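Local coordinates for protein PTHB1 (Homo sapiens, PDB 4YD8) that forms part of the BBSome, thought to act as a coat complex sorting specific membrane proteins to primary cilia, the part described being its N-terminal seven-bladed beta-propeller, at residues C28-A32 with K43-F49; A69-E75 with N123-M127; V87-V91 with G152-I156; F265-E269 with P291-P296. All coordinates share one frame. Where two conformers were deposited one is given. Numbering follows the deposited sequence.

Contact 1 (C28-A32 with K43-F49); sequences CLCLA and KIIVGSF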
loop_
_atom_site.group_PDB
_atom_site.type_symbol
_atom_site.label_atom_id
_atom_site.label_comp_id
_atom_site.label_asym_id
_atom_site.label_seq_id
_atom_site.Cartn_x
_atom_site.Cartn_y
_atom_site.Cartn_z
ATOM N N CYS A 28 2.532 5.501 3.441
ATOM C CA CYS A 28 3.782 6.205 3.150
ATOM C C CYS A 28 4.841 5.316 2.498
ATOM O O CYS A 28 5.874 5.815 2.093
ATOM C CB CYS A 28 4.375 6.794 4.434
ATOM S SG CYS A 28 3.464 8.243 5.046
ATOM N N LEU A 29 4.592 4.010 2.452
ATOM C CA LEU A 29 5.575 3.042 1.925
ATOM C C LEU A 29 5.081 2.380 0.635
ATOM O O LEU A 29 3.967 1.835 0.593
ATOM C CB LEU A 29 5.860 1.966 2.983
ATOM C CG LEU A 29 6.760 0.815 2.515
ATOM C CD1 LEU A 29 8.159 1.336 2.173
ATOM C CD2 LEU A 29 6.808 -0.283 3.584
ATOM N N CYS A 30 5.900 2.413 -0.409
ATOM C CA CYS A 30 5.552 1.761 -1.650
ATOM C C CYS A 30 6.762 1.001 -2.186
ATOM O O CYS A 30 7.889 1.485 -2.115
ATOM C CB CYS A 30 5.053 2.797 -2.667
ATOM S SG CYS A 30 4.489 2.088 -4.213
ATOM N N LEU A 31 6.508 -0.208 -2.661
ATOM C CA LEU A 31 7.540 -1.043 -3.279
ATOM C C LEU A 31 7.179 -1.291 -4.737
ATOM O O LEU A 31 6.206 -1.990 -5.020
ATOM C CB LEU A 31 7.666 -2.381 -2.547
ATOM C CG LEU A 31 8.835 -2.720 -1.624
ATOM C CD1 LEU A 31 8.681 -4.159 -1.109
ATOM C CD2 LEU A 31 10.192 -2.546 -2.329
ATOM N N ALA A 32 7.954 -0.739 -5.666
ATOM C CA ALA A 32 7.581 -0.869 -7.074
ATOM C C ALA A 32 8.739 -0.583 -8.008
ATOM O O ALA A 32 9.721 0.054 -7.620
ATOM C CB ALA A 32 6.411 0.099 -7.406
ATOM N N LYS A 43 11.974 -0.774 -6.211
ATOM C CA LYS A 43 12.674 0.227 -5.417
ATOM C C LYS A 43 11.778 0.552 -4.236
ATOM O O LYS A 43 10.572 0.350 -4.317
ATOM C CB LYS A 43 12.975 1.493 -6.217
ATOM C CG LYS A 43 14.115 1.321 -7.211
ATOM C CD LYS A 43 13.654 0.585 -8.445
ATOM C CE LYS A 43 14.838 0.090 -9.264
ATOM N NZ LYS A 43 14.333 -0.754 -10.368
ATOM N N ILE A 44 12.365 1.037 -3.146
ATOM C CA ILE A 44 11.578 1.449 -1.988
ATOM C C ILE A 44 11.271 2.933 -2.143
ATOM O O ILE A 44 12.194 3.746 -2.297
ATOM C CB ILE A 44 12.321 1.222 -0.670
ATOM C CG1 ILE A 44 12.758 -0.238 -0.525
ATOM C CG2 ILE A 44 11.467 1.623 0.524
ATOM C CD1 ILE A 44 13.698 -0.426 0.638
ATOM N N ILE A 45 9.988 3.282 -2.128
ATOM C CA ILE A 45 9.590 4.684 -2.166
ATOM C C ILE A 45 8.920 5.024 -0.852
ATOM O O ILE A 45 7.981 4.339 -0.447
ATOM C CB ILE A 45 8.603 5.005 -3.316
ATOM C CG1 ILE A 45 9.184 4.570 -4.665
ATOM C CG2 ILE A 45 8.242 6.510 -3.296
ATOM C CD1 ILE A 45 8.606 3.301 -5.197
ATOM N N VAL A 46 9.416 6.059 -0.179
ATOM C CA VAL A 46 8.822 6.482 1.081
ATOM C C VAL A 46 8.594 7.987 1.100
ATOM O O VAL A 46 9.515 8.761 0.820
ATOM C CB VAL A 46 9.698 6.106 2.307
ATOM C CG1 VAL A 46 8.996 6.534 3.605
ATOM C CG2 VAL A 46 9.960 4.611 2.355
ATOM N N GLY A 47 7.368 8.396 1.428
ATOM C CA GLY A 47 7.080 9.810 1.633
ATOM C C GLY A 47 6.856 10.065 3.114
ATOM O O GLY A 47 6.399 9.175 3.829
ATOM N N SER A 48 7.206 11.254 3.598
ATOM C CA SER A 48 7.007 11.546 5.015
ATOM C C SER A 48 6.058 12.722 5.230
ATOM O O SER A 48 5.825 13.526 4.322
ATOM C CB SER A 48 8.346 11.819 5.715
ATOM O OG SER A 48 8.789 13.148 5.568
ATOM N N PHE A 49 5.517 12.821 6.439
ATOM C CA PHE A 49 4.620 13.933 6.755
ATOM C C PHE A 49 5.447 15.227 6.886
ATOM O O PHE A 49 4.888 16.301 7.038
ATOM C CB PHE A 49 3.842 13.685 8.049
ATOM C CG PHE A 49 2.941 12.486 8.030
ATOM C CD1 PHE A 49 2.568 11.883 6.842
ATOM C CD2 PHE A 49 2.465 11.961 9.232
ATOM C CE1 PHE A 49 1.730 10.787 6.844
ATOM C CE2 PHE A 49 1.633 10.869 9.244
ATOM C CZ PHE A 49 1.263 10.280 8.051
#
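Strands 29-32 and 43-47 run antiparallel, and five backbone hydrogen bonds join them. At the hydrogen-bonded pairs the exchange goes both ways: Cys30 N to Ile45 O and Ile45 N to Cys30 O are each 2.8 Å, while Ala32 N reaches Lys43 O at 3.1 Å and Lys43 N reaches Ala32 O at 2.8 Å. The fifth bond, Gly47 N to Cys28 O at 3.1 Å, ends the ladder; Gly47 O is buried without a partner. Backbone polar groups of Ile44 and Val46 turn the other way and pair with Phe56 and Arg54 on the next strand. The Lys43 ammonium is held by Gln41 O and by a salt bridge to Asp35. On one face Leu29 CD1 lies 3.7 Å from both Ile44 CG2 and Val46 CG2; Cys30 and Ile45 pack on the other, against strand 84-88. Cys28 SG sits obliquely by the Phe49 ring, 4.5 Å from its centroid. This is the inner beta hairpin of a propeller blade.

Contact 2 (A69-E75 with N123-M127); sequences AEDLLLE and NQCQM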
loop_
_atom_site.group_PDB
_atom_site.type_symbol
_atom_site.label_atom_id
_atom_site.label_comp_id
_atom_site.label_asym_id
_atom_site.label_seq_id
_atom_site.Cartn_x
_atom_site.Cartn_y
_atom_site.Cartn_z
ATOM N N ALA A 69 27.872 2.501 -5.155
ATOM C CA ALA A 69 26.826 3.497 -5.384
ATOM C C ALA A 69 25.926 3.583 -4.157
ATOM O O ALA A 69 25.713 2.589 -3.463
ATOM C CB ALA A 69 26.012 3.157 -6.626
ATOM N N GLU A 70 25.415 4.777 -3.886
ATOM C CA GLU A 70 24.552 4.997 -2.737
ATOM C C GLU A 70 23.262 4.201 -2.854
ATOM O O GLU A 70 22.774 3.947 -3.955
ATOM C CB GLU A 70 24.230 6.488 -2.587
ATOM C CG GLU A 70 25.419 7.340 -2.153
ATOM C CD GLU A 70 25.986 6.902 -0.817
ATOM O OE1 GLU A 70 25.275 7.022 0.203
ATOM O OE2 GLU A 70 27.142 6.432 -0.787
ATOM N N ASP A 71 22.719 3.806 -1.711
ATOM C CA ASP A 71 21.430 3.126 -1.635
ATOM C C ASP A 71 20.327 4.128 -1.969
ATOM O O ASP A 71 19.276 3.773 -2.491
ATOM C CB ASP A 71 21.183 2.545 -0.233
ATOM C CG ASP A 71 22.196 1.466 0.173
ATOM O OD1 ASP A 71 22.250 0.392 -0.465
ATOM O OD2 ASP A 71 22.922 1.690 1.167
ATOM N N LEU A 72 20.571 5.384 -1.625
ATOM C CA LEU A 72 19.581 6.433 -1.848
ATOM C C LEU A 72 19.671 6.925 -3.290
ATOM O O LEU A 72 20.666 7.526 -3.685
ATOM C CB LEU A 72 19.792 7.593 -0.870
ATOM C CG LEU A 72 18.828 8.770 -1.006
ATOM C CD1 LEU A 72 17.438 8.362 -0.545
ATOM C CD2 LEU A 72 19.346 9.958 -0.209
ATOM N N LEU A 73 18.635 6.663 -4.076
ATOM C CA LEU A 73 18.626 7.088 -5.472
ATOM C C LEU A 73 18.186 8.535 -5.602
ATOM O O LEU A 73 18.658 9.257 -6.464
ATOM C CB LEU A 73 17.702 6.203 -6.297
ATOM C CG LEU A 73 18.038 4.712 -6.335
ATOM C CD1 LEU A 73 17.069 4.000 -7.260
ATOM C CD2 LEU A 73 19.480 4.480 -6.764
ATOM N N LEU A 74 17.269 8.946 -4.736
ATOM C CA LEU A 74 16.688 10.263 -4.856
ATOM C C LEU A 74 16.075 10.695 -3.545
ATOM O O LEU A 74 15.429 9.905 -2.859
ATOM C CB LEU A 74 15.629 10.282 -5.957
ATOM C CG LEU A 74 14.898 11.613 -6.197
ATOM C CD1 LEU A 74 14.855 11.916 -7.675
ATOM C CD2 LEU A 74 13.488 11.565 -5.648
ATOM N N GLU A 75 16.285 11.960 -3.214
ATOM C CA GLU A 75 15.610 12.585 -2.096
ATOM C C GLU A 75 15.184 13.970 -2.551
ATOM O O GLU A 75 15.998 14.720 -3.066
ATOM C CB GLU A 75 16.534 12.670 -0.874
ATOM C CG GLU A 75 15.926 13.422 0.302
ATOM C CD GLU A 75 16.874 13.520 1.481
ATOM O OE1 GLU A 75 16.938 12.564 2.286
ATOM O OE2 GLU A 75 17.552 14.560 1.600
ATOM N N ASN A 123 21.440 13.029 -6.277
ATOM C CA ASN A 123 20.470 12.101 -6.837
ATOM C C ASN A 123 21.054 11.318 -8.007
ATOM O O ASN A 123 21.879 11.833 -8.750
ATOM C CB ASN A 123 19.221 12.860 -7.288
ATOM C CG ASN A 123 18.521 13.571 -6.142
ATOM O OD1 ASN A 123 18.555 13.122 -4.987
ATOM N ND2 ASN A 123 17.868 14.688 -6.458
ATOM N N GLN A 124 20.623 10.071 -8.165
ATOM C CA GLN A 124 21.135 9.213 -9.225
ATOM C C GLN A 124 20.133 9.052 -10.364
ATOM O O GLN A 124 20.378 8.334 -11.334
ATOM C CB GLN A 124 21.504 7.842 -8.653
ATOM C CG GLN A 124 22.392 7.921 -7.436
ATOM C CD GLN A 124 22.782 6.555 -6.925
ATOM O OE1 GLN A 124 23.284 5.719 -7.673
ATOM N NE2 GLN A 124 22.531 6.313 -5.650
ATOM N N CYS A 125 19.000 9.723 -10.234
ATOM C CA CYS A 125 17.969 9.699 -11.251
ATOM C C CYS A 125 17.259 11.038 -11.216
ATOM O O CYS A 125 17.526 11.861 -10.342
ATOM C CB CYS A 125 16.978 8.563 -11.006
ATOM S SG CYS A 125 16.103 8.669 -9.397
ATOM N N GLN A 126 16.358 11.266 -12.159
ATOM C CA GLN A 126 15.541 12.475 -12.092
ATOM C C GLN A 126 14.103 12.082 -11.799
ATOM O O GLN A 126 13.695 10.946 -12.040
ATOM C CB GLN A 126 15.631 13.284 -13.386
ATOM C CG GLN A 126 15.050 12.571 -14.580
ATOM C CD GLN A 126 15.186 13.362 -15.862
ATOM O OE1 GLN A 126 16.091 14.189 -16.001
ATOM N NE2 GLN A 126 14.284 13.111 -16.814
HETATM N N MSE A 127 13.352 13.023 -11.237
HETATM C CA MSE A 127 11.934 12.853 -11.004
HETATM C C MSE A 127 11.239 14.085 -11.539
HETATM O O MSE A 127 11.412 15.163 -10.990
HETATM C CB MSE A 127 11.646 12.677 -9.517
HETATM C CG MSE A 127 10.206 12.351 -9.221
HETATM SE SE MSE A 127 9.966 11.832 -7.360
HETATM C CE MSE A 127 9.260 13.523 -6.693
#
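Backbone and side-chain amides of Gln124 make three of the four hydrogen bonds here. Gln124 N gives a short, nearly straight bond to Leu73 O (2.7 Å, 174°), and its side-chain NE2 donates twice, to Glu70 O at 2.9 Å and to Leu72 O at 3.0 Å. The outermost strand of one propeller blade, 72-77, carries a classic beta bulge: Leu73 and Leu74 both face Ile55 on the neighbouring strand, and at Leu73 the backbone (phi/psi -83/-35) leaves the extended form, so that its carbonyl turns out to the 123-127 segment. Glu70 O and Leu72 O lie just before the bulge. Just past it Glu75 N donates to Asn123 OD1 at 3.1 Å, while the Glu75 carboxylate goes to Arg54 within its own blade. The contact thus joins the outer edge of this blade, at the protein surface, to the loop that leads into the outermost strand of the next one, 127-134. Gln124, its CB directed toward the strand, reaches back past the strand's start to Glu70, and Leu73 CD2 comes within 3.7 Å of Gln124 NE2. Further in, the packing becomes apolar around Leu74, which is buried. Leu74 CB lies 3.8 Å from Cys125 SG, and Met127, present as selenomethionine, fills in beyond, with its CB 3.8 Å from Leu74 CD1.

Contact 3 (V87-V91 with G152-I156); sequences VGKFV and GRDLI
Strand 84-88 ends at Gly88, almost fully stretched (phi/psi -172/-175), with its CA 3.6 Å from Asp154 OD2; a CB here would crowd that oxygen and clash with the Phe90 ring. Lys89 (-87/71) is the centre of an inverse gamma turn, closed by a weak 3.0 Å hydrogen bond from Phe90 N to Gly88 O. Lys89 CA lies 4.8 Å from Asp154 CA. Two hydrogen bonds join them: Lys89 N to Asp154 OD2 at 2.8 Å, almost linear, and Asp154 N to Lys89 O at 2.9 Å. Asp154 (-109/114) takes the m rotamer, its CB toward the turn. The extended Lys89 side chain passes Gly152 (82/13, positive phi), with Lys89 CD 4.0 Å from Gly152 O, and carries NZ to a salt bridge with Glu95. Phe90 (-92/1, chi1 m) swings its ring back: the edge meets Asp154 O, 3.4 Å from Phe90 CD1, and one face receives Ile156 CD1 (chi1 m, chi2 t), 3.9 Å from the centroid in a CH-pi contact. The inner strand of one propeller blade is thus joined to the start of strand 155-160 in the next. Nearest atoms of the Asp154 side chain and Gly145, critical for stability, are about 3 Å apart. The Asp154 carboxylate takes Lys89 N-H and its backbone N-H donates to Lys89 O, which Gln170 NE2 also reaches, consistent with these bonds holding the turn against the next blade.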
loop_
_atom_site.group_PDB
_atom_site.type_symbol
_atom_site.label_atom_id
_atom_site.label_comp_id
_atom_site.label_asym_id
_atom_site.label_seq_id
_atom_site.Cartn_x
_atom_site.Cartn_y
_atom_site.Cartn_z
ATOM N N VAL A 87 2.249 3.706 -7.155
ATOM C CA VAL A 87 2.941 3.632 -8.434
ATOM C C VAL A 87 2.049 2.869 -9.381
ATOM O O VAL A 87 1.558 1.795 -9.035
ATOM C CB VAL A 87 4.315 2.928 -8.294
ATOM C CG1 VAL A 87 4.925 2.650 -9.682
ATOM C CG2 VAL A 87 5.252 3.768 -7.413
ATOM N N GLY A 88 1.821 3.421 -10.568
ATOM C CA GLY A 88 0.890 2.826 -11.495
ATOM C C GLY A 88 0.928 3.490 -12.855
ATOM O O GLY A 88 1.742 4.384 -13.109
ATOM N N LYS A 89 0.030 3.065 -13.730
ATOM C CA LYS A 89 0.017 3.581 -15.097
ATOM C C LYS A 89 -0.811 4.871 -15.183
ATOM O O LYS A 89 -1.888 4.886 -15.778
ATOM C CB LYS A 89 -0.533 2.526 -16.068
ATOM C CG LYS A 89 0.297 1.229 -16.094
ATOM C CD LYS A 89 -0.420 0.131 -16.866
ATOM C CE LYS A 89 0.374 -1.177 -16.804
ATOM N NZ LYS A 89 -0.202 -2.179 -17.736
ATOM N N PHE A 90 -0.272 5.941 -14.609
ATOM C CA PHE A 90 -1.034 7.160 -14.363
ATOM C C PHE A 90 -0.935 8.176 -15.505
ATOM O O PHE A 90 -1.521 9.260 -15.417
ATOM C CB PHE A 90 -0.553 7.813 -13.067
ATOM C CG PHE A 90 -0.673 6.935 -11.855
ATOM C CD1 PHE A 90 -1.803 6.142 -11.655
ATOM C CD2 PHE A 90 0.341 6.905 -10.913
ATOM C CE1 PHE A 90 -1.917 5.334 -10.517
ATOM C CE2 PHE A 90 0.237 6.098 -9.762
ATOM C CZ PHE A 90 -0.888 5.318 -9.572
ATOM N N VAL A 91 -0.197 7.843 -16.571
ATOM C CA VAL A 91 -0.018 8.786 -17.685
ATOM C C VAL A 91 -0.623 8.239 -18.980
ATOM O O VAL A 91 -0.355 7.105 -19.376
ATOM C CB VAL A 91 1.480 9.130 -17.882
ATOM C CG1 VAL A 91 1.713 9.975 -19.166
ATOM C CG2 VAL A 91 2.015 9.831 -16.627
ATOM N N GLY A 152 -4.970 -0.934 -19.696
ATOM C CA GLY A 152 -3.724 -0.234 -19.966
ATOM C C GLY A 152 -3.567 1.119 -19.297
ATOM O O GLY A 152 -2.689 1.895 -19.641
ATOM N N ARG A 153 -4.425 1.418 -18.334
ATOM C CA ARG A 153 -4.309 2.686 -17.630
ATOM C C ARG A 153 -4.838 2.544 -16.204
ATOM O O ARG A 153 -5.779 1.784 -15.951
ATOM C CB ARG A 153 -5.062 3.788 -18.376
ATOM C CG ARG A 153 -6.559 3.595 -18.396
ATOM C CD ARG A 153 -7.247 4.550 -19.369
ATOM N NE ARG A 153 -8.673 4.638 -19.056
ATOM C CZ ARG A 153 -9.487 5.594 -19.493
ATOM N NH1 ARG A 153 -9.020 6.555 -20.275
ATOM N NH2 ARG A 153 -10.769 5.589 -19.144
ATOM N N ASP A 154 -4.218 3.262 -15.276
ATOM C CA ASP A 154 -4.669 3.278 -13.886
ATOM C C ASP A 154 -5.278 4.633 -13.568
ATOM O O ASP A 154 -4.582 5.641 -13.584
ATOM C CB ASP A 154 -3.511 2.977 -12.938
ATOM C CG ASP A 154 -3.118 1.521 -12.962
ATOM O OD1 ASP A 154 -4.054 0.691 -12.897
ATOM O OD2 ASP A 154 -1.900 1.204 -13.061
ATOM N N LEU A 155 -6.578 4.646 -13.301
ATOM C CA LEU A 155 -7.254 5.870 -12.861
ATOM C C LEU A 155 -7.072 5.971 -11.354
ATOM O O LEU A 155 -6.720 4.986 -10.721
ATOM C CB LEU A 155 -8.728 5.834 -13.238
ATOM C CG LEU A 155 -9.036 5.577 -14.717
ATOM C CD1 LEU A 155 -10.463 5.997 -15.042
ATOM C CD2 LEU A 155 -8.037 6.286 -15.614
ATOM N N ILE A 156 -7.309 7.147 -10.781
ATOM C CA ILE A 156 -7.061 7.363 -9.363
ATOM C C ILE A 156 -8.344 7.868 -8.713
ATOM O O ILE A 156 -9.076 8.666 -9.303
ATOM C CB ILE A 156 -5.906 8.369 -9.140
ATOM C CG1 ILE A 156 -4.549 7.714 -9.467
ATOM C CG2 ILE A 156 -5.883 8.914 -7.706
ATOM C CD1 ILE A 156 -3.429 8.718 -9.588
#

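Contact 4 (F265-E269 with P291-P296); sequences FVLGE and PSCFLP
Build two strands nearly antiparallel (169°), axes 8.1 Å apart at closest, too far for backbone pairing; side chains bridge the gap, in places touching the other strand's backbone. Both are extended except at Ser292 (phi/psi -113/-31); Glu269 (-68/-25) lies beyond its strand. CA atoms pair Phe265 with Pro296 (7.5 Å), Leu267 with Phe294 (7.0 Å) and Glu269 with Pro291 (6.5 Å). Leu267, chi1 t and chi2 p, has its CB directed toward the other strand, 3.6 Å from the Phe294 ring centroid and 4° off its normal; Leu267 CD1 is 3.8 Å from Pro291 CB. This is blade-to-blade packing in the beta-propeller, strand 263-268 lying on the next sheet's inner strand, 291-298, where Ser292 and Cys293 form a classic beta bulge opposite Gly310. Phe294 (chi1 90°, chi2 -36°) brings CE2 within 3.7 Å of Phe265 CB. Phe265 (chi1 m, chi2 82°) takes C-gamma-exo Pro296 over one face, Pro296 CG 4.0 Å from its centroid. Gly268 O is 3.3 Å from CG of C-gamma-endo Pro291.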
loop_
_atom_site.group_PDB
_atom_site.type_symbol
_atom_site.label_atom_id
_atom_site.label_comp_id
_atom_site.label_asym_id
_atom_site.label_seq_id
_atom_site.Cartn_x
_atom_site.Cartn_y
_atom_site.Cartn_z
ATOM N N PHE A 265 -9.439 -8.514 1.774
ATOM C CA PHE A 265 -8.955 -8.714 3.141
ATOM C C PHE A 265 -9.172 -7.458 3.953
ATOM O O PHE A 265 -8.893 -6.353 3.473
ATOM C CB PHE A 265 -7.486 -9.113 3.144
ATOM C CG PHE A 265 -7.259 -10.514 2.686
ATOM C CD1 PHE A 265 -7.200 -10.814 1.337
ATOM C CD2 PHE A 265 -7.138 -11.536 3.605
ATOM C CE1 PHE A 265 -6.996 -12.125 0.919
ATOM C CE2 PHE A 265 -6.924 -12.831 3.189
ATOM C CZ PHE A 265 -6.873 -13.119 1.853
ATOM N N VAL A 266 -9.692 -7.630 5.171
ATOM C CA VAL A 266 -9.897 -6.514 6.080
ATOM C C VAL A 266 -9.148 -6.747 7.384
ATOM O O VAL A 266 -9.296 -7.789 8.037
ATOM C CB VAL A 266 -11.392 -6.279 6.377
ATOM C CG1 VAL A 266 -11.553 -5.048 7.281
ATOM C CG2 VAL A 266 -12.147 -6.078 5.061
ATOM N N LEU A 267 -8.299 -5.787 7.729
ATOM C CA LEU A 267 -7.629 -5.798 9.018
ATOM C C LEU A 267 -8.429 -4.980 10.020
ATOM O O LEU A 267 -8.432 -3.756 9.945
ATOM C CB LEU A 267 -6.220 -5.224 8.918
ATOM C CG LEU A 267 -5.421 -5.300 10.231
ATOM C CD1 LEU A 267 -5.166 -6.771 10.619
ATOM C CD2 LEU A 267 -4.095 -4.531 10.117
ATOM N N GLY A 268 -9.093 -5.653 10.954
ATOM C CA GLY A 268 -9.841 -4.962 11.989
ATOM C C GLY A 268 -8.986 -4.773 13.226
ATOM O O GLY A 268 -7.871 -5.291 13.305
ATOM N N GLU A 269 -9.493 -4.031 14.199
ATOM C CA GLU A 269 -8.785 -3.837 15.458
ATOM C C GLU A 269 -8.707 -5.131 16.260
ATOM O O GLU A 269 -7.809 -5.307 17.080
ATOM C CB GLU A 269 -9.466 -2.746 16.300
ATOM C CG GLU A 269 -9.363 -1.346 15.710
ATOM C CD GLU A 269 -9.976 -0.283 16.609
ATOM O OE1 GLU A 269 -10.814 -0.629 17.469
ATOM O OE2 GLU A 269 -9.615 0.901 16.461
ATOM N N PRO A 291 -3.233 -5.455 16.163
ATOM C CA PRO A 291 -2.424 -5.289 14.948
ATOM C C PRO A 291 -2.082 -3.827 14.652
ATOM O O PRO A 291 -2.795 -2.906 15.077
ATOM C CB PRO A 291 -3.320 -5.867 13.849
ATOM C CG PRO A 291 -4.742 -5.560 14.369
ATOM C CD PRO A 291 -4.632 -5.811 15.864
ATOM N N SER A 292 -0.989 -3.626 13.925
ATOM C CA SER A 292 -0.619 -2.300 13.453
ATOM C C SER A 292 -0.728 -2.209 11.936
ATOM O O SER A 292 -1.022 -1.145 11.409
ATOM C CB SER A 292 0.796 -1.949 13.896
ATOM O OG SER A 292 1.696 -2.949 13.459
ATOM N N CYS A 293 -0.490 -3.316 11.235
ATOM C CA CYS A 293 -0.551 -3.292 9.780
ATOM C C CYS A 293 -0.586 -4.708 9.226
ATOM O O CYS A 293 -0.354 -5.671 9.960
ATOM C CB CYS A 293 0.658 -2.540 9.212
ATOM S SG CYS A 293 2.219 -3.397 9.578
ATOM N N PHE A 294 -0.844 -4.852 7.929
ATOM C CA PHE A 294 -0.882 -6.206 7.345
ATOM C C PHE A 294 -0.665 -6.192 5.840
ATOM O O PHE A 294 -0.642 -5.125 5.212
ATOM C CB PHE A 294 -2.208 -6.874 7.803
ATOM C CG PHE A 294 -3.413 -6.678 6.894
ATOM C CD1 PHE A 294 -3.625 -5.480 6.202
ATOM C CD2 PHE A 294 -4.289 -7.741 6.665
ATOM C CE1 PHE A 294 -4.751 -5.314 5.360
ATOM C CE2 PHE A 294 -5.434 -7.572 5.876
ATOM C CZ PHE A 294 -5.647 -6.375 5.199
ATOM N N LEU A 295 -0.442 -7.376 5.281
ATOM C CA LEU A 295 -0.257 -7.537 3.852
ATOM C C LEU A 295 -0.468 -8.993 3.459
ATOM O O LEU A 295 0.413 -9.828 3.693
ATOM C CB LEU A 295 1.156 -7.096 3.416
ATOM C CG LEU A 295 1.338 -7.192 1.898
ATOM C CD1 LEU A 295 0.662 -6.001 1.216
ATOM C CD2 LEU A 295 2.803 -7.300 1.506
ATOM N N PRO A 296 -1.630 -9.308 2.855
ATOM C CA PRO A 296 -1.792 -10.587 2.147
ATOM C C PRO A 296 -0.840 -10.572 0.958
ATOM O O PRO A 296 -1.042 -9.725 0.081
ATOM C CB PRO A 296 -3.258 -10.577 1.676
ATOM C CG PRO A 296 -3.908 -9.430 2.417
ATOM C CD PRO A 296 -2.810 -8.440 2.701
#

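How the contacts relate
From the N terminus, contact 1 comes first, closing the short loop between two neighbouring strands of one blade. Contact 2 then opens on the outermost strand of that same blade and closes on the following one; before it does, contact 3 opens on that following blade's inner strand and closes on the blade after, so contacts 2 and 3 cross. Together they link three successive blades, contact 2 near the outer rim and contact 3 further in. Contact 1 touches both: Lys43 CG meets Leu73 CD1 at 4.0 Å, and Ala32 CB meets Val87 CB at 3.6 Å. Contact 4 follows in series, packs strand 263-268 on strand 291-298 of the next blade, and lies across the propeller centre from contacts 2 and 3.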